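Side-chain contacts in putative epimerase (PDB 4LW8), which probably acts as an NAD(P)-dependent sugar-nucleotide epimerase or dehydratase in the biosynthesis of the lipopolysaccharide O-antigen: residues A[232-237]-A[247-252]; A[291-296]-A[301-306]. All coordinates share one frame; numbering follows the deposited sequence.

Contact 1. Residues A[232-237]-A[247-252]; sequences AAYLKL and FNVCSE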
loop_
_atom_site.group_PDB
_atom_site.type_symbol
_atom_site.label_atom_id
_atom_site.label_comp_id
_atom_site.label_asym_id
_atom_site.label_seq_id
_atom_site.Cartn_x
_atom_site.Cartn_y
_atom_site.Cartn_z
ATOM N N ALA A 232 -15.948 16.215 -15.434
ATOM C CA ALA A 232 -17.401 16.333 -15.254
ATOM C C ALA A 232 -17.900 15.248 -14.289
ATOM O O ALA A 232 -18.752 15.506 -13.448
ATOM C CB ALA A 232 -18.135 16.247 -16.592
ATOM N N ALA A 233 -17.361 14.040 -14.417
ATOM C CA ALA A 233 -17.673 12.941 -13.502
ATOM C C ALA A 233 -17.186 13.230 -12.079
ATOM O O ALA A 233 -17.888 12.960 -11.109
ATOM C CB ALA A 233 -17.048 11.638 -14.014
ATOM N N TYR A 234 -15.979 13.774 -11.966
ATOM C CA TYR A 234 -15.426 14.170 -10.680
ATOM C C TYR A 234 -16.370 15.163 -9.976
ATOM O O TYR A 234 -16.658 15.029 -8.783
ATOM C CB TYR A 234 -14.038 14.803 -10.853
ATOM C CG TYR A 234 -12.882 13.827 -11.109
ATOM C CD1 TYR A 234 -13.119 12.475 -11.349
ATOM C CD2 TYR A 234 -11.557 14.269 -11.090
ATOM C CE1 TYR A 234 -12.068 11.587 -11.576
ATOM C CE2 TYR A 234 -10.495 13.388 -11.316
ATOM C CZ TYR A 234 -10.765 12.037 -11.563
ATOM O OH TYR A 234 -9.730 11.144 -11.799
ATOM N N LEU A 235 -16.878 16.135 -10.725
ATOM C CA LEU A 235 -17.798 17.111 -10.153
ATOM C C LEU A 235 -19.076 16.433 -9.658
ATOM O O LEU A 235 -19.573 16.751 -8.578
ATOM C CB LEU A 235 -18.137 18.206 -11.167
ATOM C CG LEU A 235 -19.213 19.191 -10.695
ATOM C CD1 LEU A 235 -18.765 19.972 -9.464
ATOM C CD2 LEU A 235 -19.641 20.134 -11.821
ATOM N N LYS A 236 -19.598 15.492 -10.441
ATOM C CA LYS A 236 -20.797 14.755 -10.046
ATOM C C LYS A 236 -20.557 13.965 -8.762
ATOM O O LYS A 236 -21.438 13.871 -7.908
ATOM C CB LYS A 236 -21.255 13.819 -11.175
ATOM C CG LYS A 236 -21.994 14.537 -12.291
ATOM C CD LYS A 236 -23.356 15.022 -11.786
ATOM C CE LYS A 236 -24.199 15.664 -12.879
ATOM N NZ LYS A 236 -23.659 16.991 -13.274
ATOM N N LEU A 237 -19.360 13.409 -8.612
ATOM C CA LEU A 237 -19.010 12.715 -7.375
ATOM C C LEU A 237 -18.931 13.676 -6.187
ATOM O O LEU A 237 -19.321 13.336 -5.069
ATOM C CB LEU A 237 -17.694 11.961 -7.536
ATOM C CG LEU A 237 -17.808 10.756 -8.479
ATOM C CD1 LEU A 237 -16.431 10.156 -8.713
ATOM C CD2 LEU A 237 -18.773 9.716 -7.905
ATOM N N PHE A 247 -15.006 4.534 -7.182
ATOM C CA PHE A 247 -15.654 4.511 -8.498
ATOM C C PHE A 247 -14.662 4.483 -9.658
ATOM O O PHE A 247 -13.776 5.336 -9.736
ATOM C CB PHE A 247 -16.556 5.740 -8.686
ATOM C CG PHE A 247 -17.699 5.830 -7.710
ATOM C CD1 PHE A 247 -17.538 6.461 -6.494
ATOM C CD2 PHE A 247 -18.939 5.310 -8.029
ATOM C CE1 PHE A 247 -18.594 6.547 -5.597
ATOM C CE2 PHE A 247 -20.002 5.388 -7.143
ATOM C CZ PHE A 247 -19.831 6.004 -5.924
ATOM N N ASN A 248 -14.809 3.511 -10.551
ATOM C CA ASN A 248 -14.184 3.608 -11.868
ATOM C C ASN A 248 -14.690 4.862 -12.583
ATOM O O ASN A 248 -15.883 5.184 -12.517
ATOM C CB ASN A 248 -14.505 2.379 -12.726
ATOM C CG ASN A 248 -13.806 1.124 -12.250
ATOM O OD1 ASN A 248 -12.826 1.182 -11.498
ATOM N ND2 ASN A 248 -14.307 -0.026 -12.688
ATOM N N VAL A 249 -13.797 5.565 -13.266
ATOM C CA VAL A 249 -14.203 6.623 -14.195
ATOM C C VAL A 249 -13.577 6.269 -15.540
ATOM O O VAL A 249 -12.354 6.213 -15.665
ATOM C CB VAL A 249 -13.781 8.037 -13.708
ATOM C CG1 VAL A 249 -14.181 9.112 -14.720
ATOM C CG2 VAL A 249 -14.428 8.336 -12.352
ATOM N N CYS A 250 -14.421 5.973 -16.525
ATOM C CA CYS A 250 -13.964 5.384 -17.793
ATOM C C CYS A 250 -15.038 5.520 -18.865
ATOM O O CYS A 250 -16.182 5.844 -18.554
ATOM C CB CYS A 250 -13.609 3.913 -17.606
ATOM S SG CYS A 250 -14.963 2.964 -16.878
ATOM N N SER A 251 -14.660 5.275 -20.119
ATOM C CA SER A 251 -15.557 5.456 -21.262
ATOM C C SER A 251 -16.351 4.188 -21.542
ATOM O O SER A 251 -17.357 4.232 -22.228
ATOM C CB SER A 251 -14.766 5.832 -22.522
ATOM O OG SER A 251 -14.125 4.676 -23.074
ATOM N N GLU A 252 -15.848 3.064 -21.035
ATOM C CA GLU A 252 -16.387 1.725 -21.306
ATOM C C GLU A 252 -16.167 1.316 -22.763
ATOM O O GLU A 252 -16.704 0.318 -23.218
ATOM C CB GLU A 252 -17.881 1.629 -20.968
ATOM C CG GLU A 252 -18.203 1.859 -19.506
ATOM C CD GLU A 252 -19.678 1.664 -19.196
ATOM O OE1 GLU A 252 -20.520 2.102 -20.012
ATOM O OE2 GLU A 252 -19.992 1.077 -18.138
#

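Contact 2. Residues A[291-296]-A[301-306]; sequences GSRDKL and GELPVT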
loop_
_atom_site.group_PDB
_atom_site.type_symbol
_atom_site.label_atom_id
_atom_site.label_comp_id
_atom_site.label_asym_id
_atom_site.label_seq_id
_atom_site.Cartn_x
_atom_site.Cartn_y
_atom_site.Cartn_z
ATOM N N GLY A 291 -12.913 -0.543 -18.719
ATOM C CA GLY A 291 -13.593 -0.380 -17.452
ATOM C C GLY A 291 -15.100 -0.363 -17.577
ATOM O O GLY A 291 -15.645 0.009 -18.614
ATOM N N SER A 292 -15.770 -0.763 -16.505
ATOM C CA SER A 292 -17.200 -0.523 -16.356
ATOM C C SER A 292 -17.445 0.666 -15.433
ATOM O O SER A 292 -16.937 0.690 -14.310
ATOM C CB SER A 292 -17.903 -1.763 -15.796
ATOM O OG SER A 292 -19.184 -1.425 -15.283
ATOM N N ARG A 293 -18.250 1.626 -15.883
ATOM C CA ARG A 293 -18.633 2.749 -15.034
ATOM C C ARG A 293 -20.083 2.586 -14.562
ATOM O O ARG A 293 -20.775 3.565 -14.256
ATOM C CB ARG A 293 -18.451 4.094 -15.759
ATOM C CG ARG A 293 -19.389 4.362 -16.947
ATOM C CD ARG A 293 -19.667 5.876 -17.095
ATOM N NE ARG A 293 -18.436 6.647 -17.292
ATOM C CZ ARG A 293 -18.322 7.961 -17.092
ATOM N NH1 ARG A 293 -19.369 8.665 -16.686
ATOM N NH2 ARG A 293 -17.160 8.575 -17.296
ATOM N N ASP A 294 -20.550 1.347 -14.522
ATOM C CA ASP A 294 -21.926 1.099 -14.102
ATOM C C ASP A 294 -22.204 1.542 -12.664
ATOM O O ASP A 294 -23.310 1.994 -12.353
ATOM C CB ASP A 294 -22.286 -0.364 -14.242
ATOM C CG ASP A 294 -23.761 -0.591 -14.070
ATOM O OD1 ASP A 294 -24.523 -0.068 -14.914
ATOM O OD2 ASP A 294 -24.159 -1.240 -13.079
ATOM N N LYS A 295 -21.223 1.396 -11.778
ATOM C CA LYS A 295 -21.433 1.838 -10.405
ATOM C C LYS A 295 -21.599 3.365 -10.356
ATOM O O LYS A 295 -22.479 3.885 -9.666
ATOM C CB LYS A 295 -20.285 1.394 -9.499
ATOM C CG LYS A 295 -20.506 1.722 -8.026
ATOM C CD LYS A 295 -19.238 1.468 -7.221
ATOM C CE LYS A 295 -19.460 1.747 -5.734
ATOM N NZ LYS A 295 -18.204 1.546 -4.957
ATOM N N LEU A 296 -20.737 4.075 -11.079
ATOM C CA LEU A 296 -20.838 5.525 -11.199
ATOM C C LEU A 296 -22.196 5.940 -11.777
ATOM O O LEU A 296 -22.855 6.851 -11.268
ATOM C CB LEU A 296 -19.701 6.063 -12.067
ATOM C CG LEU A 296 -19.706 7.550 -12.430
ATOM C CD1 LEU A 296 -19.489 8.425 -11.204
ATOM C CD2 LEU A 296 -18.628 7.835 -13.479
ATOM N N GLY A 301 -26.080 9.023 -12.309
ATOM C CA GLY A 301 -26.899 9.020 -13.517
ATOM C C GLY A 301 -26.041 9.031 -14.772
ATOM O O GLY A 301 -24.809 8.975 -14.698
ATOM N N GLU A 302 -26.691 9.116 -15.924
ATOM C CA GLU A 302 -26.006 9.074 -17.212
ATOM C C GLU A 302 -25.138 10.303 -17.439
ATOM O O GLU A 302 -25.498 11.406 -17.043
ATOM C CB GLU A 302 -27.018 8.945 -18.354
ATOM C CG GLU A 302 -27.837 7.662 -18.338
ATOM C CD GLU A 302 -27.057 6.452 -18.821
ATOM O OE1 GLU A 302 -25.932 6.630 -19.341
ATOM O OE2 GLU A 302 -27.571 5.322 -18.681
ATOM N N LEU A 303 -23.995 10.116 -18.086
ATOM C CA LEU A 303 -23.155 11.247 -18.432
ATOM C C LEU A 303 -22.770 11.079 -19.891
ATOM O O LEU A 303 -22.415 9.983 -20.313
ATOM C CB LEU A 303 -21.915 11.313 -17.536
ATOM C CG LEU A 303 -22.201 11.755 -16.093
ATOM C CD1 LEU A 303 -21.014 11.517 -15.180
ATOM C CD2 LEU A 303 -22.646 13.212 -16.045
ATOM N N PRO A 304 -22.805 12.178 -20.657
ATOM C CA PRO A 304 -22.435 12.145 -22.073
ATOM C C PRO A 304 -20.986 11.721 -22.220
ATOM O O PRO A 304 -20.153 12.136 -21.418
ATOM C CB PRO A 304 -22.676 13.586 -22.542
ATOM C CG PRO A 304 -22.608 14.408 -21.299
ATOM C CD PRO A 304 -23.181 13.534 -20.218
ATOM N N VAL A 305 -20.703 10.896 -23.222
ATOM C CA VAL A 305 -19.337 10.492 -23.539
ATOM C C VAL A 305 -18.870 11.081 -24.854
ATOM O O VAL A 305 -19.413 10.778 -25.909
ATOM C CB VAL A 305 -19.190 8.957 -23.624
ATOM C CG1 VAL A 305 -17.751 8.571 -24.035
ATOM C CG2 VAL A 305 -19.573 8.312 -22.300
ATOM N N THR A 306 -17.862 11.941 -24.774
ATOM C CA THR A 306 -17.311 12.577 -25.960
ATOM C C THR A 306 -16.601 11.496 -26.768
ATOM O O THR A 306 -15.771 10.765 -26.226
ATOM C CB THR A 306 -16.307 13.683 -25.569
ATOM O OG1 THR A 306 -16.925 14.579 -24.638
ATOM C CG2 THR A 306 -15.800 14.453 -26.788
HETATM O O HOH W 1 -22.383 7.796 -16.113
#

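Contact 1. Residues A[232-237]-A[247-252]
A233 and V249 face each other where helical segment 232-237 runs nearly antiparallel to strand 247-249, the axes inclined at 157° and 10.2 Å apart at their closest. Strand 246-249 pairs in parallel with strand 180-189, as does strand 221-226, so helix 227-240 is the connection of a beta-alpha-beta crossover of the Rossmann-like core and packs against the strand that follows it. The two methyls of V249 divide the work. CG1, extended away from the backbone N (chi1 178°), reaches A233 CB at 3.9 Å, while CG2 meets the ring edge of Y234 near its plane, 4.1 Å from CE1. One turn further along the helix, L237 sends its CD2 methyl over a face of the F247 ring. This is a CH-pi contact: CD2 lies 4.0 Å from the centroid of the F247 ring and 18° off the ring normal, displaced toward the rim on the CD1 and CE1 side. F247 also makes a cation-pi contact with K295, and the Y234 side chain also touches L132 and A134 of strand 130-134. All five touching residues are buried, and they meet through carbon atoms alone. The helix is therefore fitted to this strand by the shape of methyls and ring surfaces and by their withdrawal from water, not by directional polar bonds.

Contact 2. Residues A[291-296]-A[301-306]
Helix 294-300 links the two segments of this contact: 291-296 leads into it and carries its first residues, and 301-306 leaves its C-terminal end. They bring R293, at the N-cap position, against L303 in the loop leading on to helix 308-321. The side chains cross at about a right angle: NH1 of R293 comes within 3.6 Å of L303 CD1, which sits at the edge of the guanidinium and in its plane. The same NH1 also lies 3.8 Å from L303 CB. A water lies at that edge too, taking a hydrogen bond from R293 NH1 (3.2 Å) and donating one to the carbonyl O of G301 (3.0 Å), so that a single solvent molecule ties the start of the helix to the residue just beyond its end. The L296 methyl CD2 lies 3.4 Å above the guanidinium plane, toward its rim. Within the arginine, CG is lodged between the backbone N and the carbonyl carbon (chi1 67°) and the chain bends at chi3, so that the guanidinium lies alongside the end of L296; NE is spent on the carbonyl of C250. At the entrance to the helix S292 forms an ST turn, its OG accepting from D294 N at 3.2 Å and 164°. At the exit, G301 leaves helical geometry with a positive phi of 90°, a conformation glycine adopts readily. The side chains of L303 and L296 both lie on helix 227-240.

The segments of contact 1 both precede those of contact 2 in the sequence, yet the centres of the two contacts lie only about 7 Å apart and they touch directly. R293 joins them: beside the 2.7 Å hydrogen bond from its NE to C250 O, its backbone N bonds to E252 OE2 at 2.9 Å, so the loop after strand 246-249 receives the start of helix 294-300. C250 SG also packs against G291 C at 3.4 Å. On the apolar side, L303 reaches A233 and K236 and L296 reaches L237, so both segments of contact 2 pack on the helix of contact 1. K295, in cation-pi contact with F247, also forms a salt bridge with a bound HEPES molecule, probably from the crystallisation liquor.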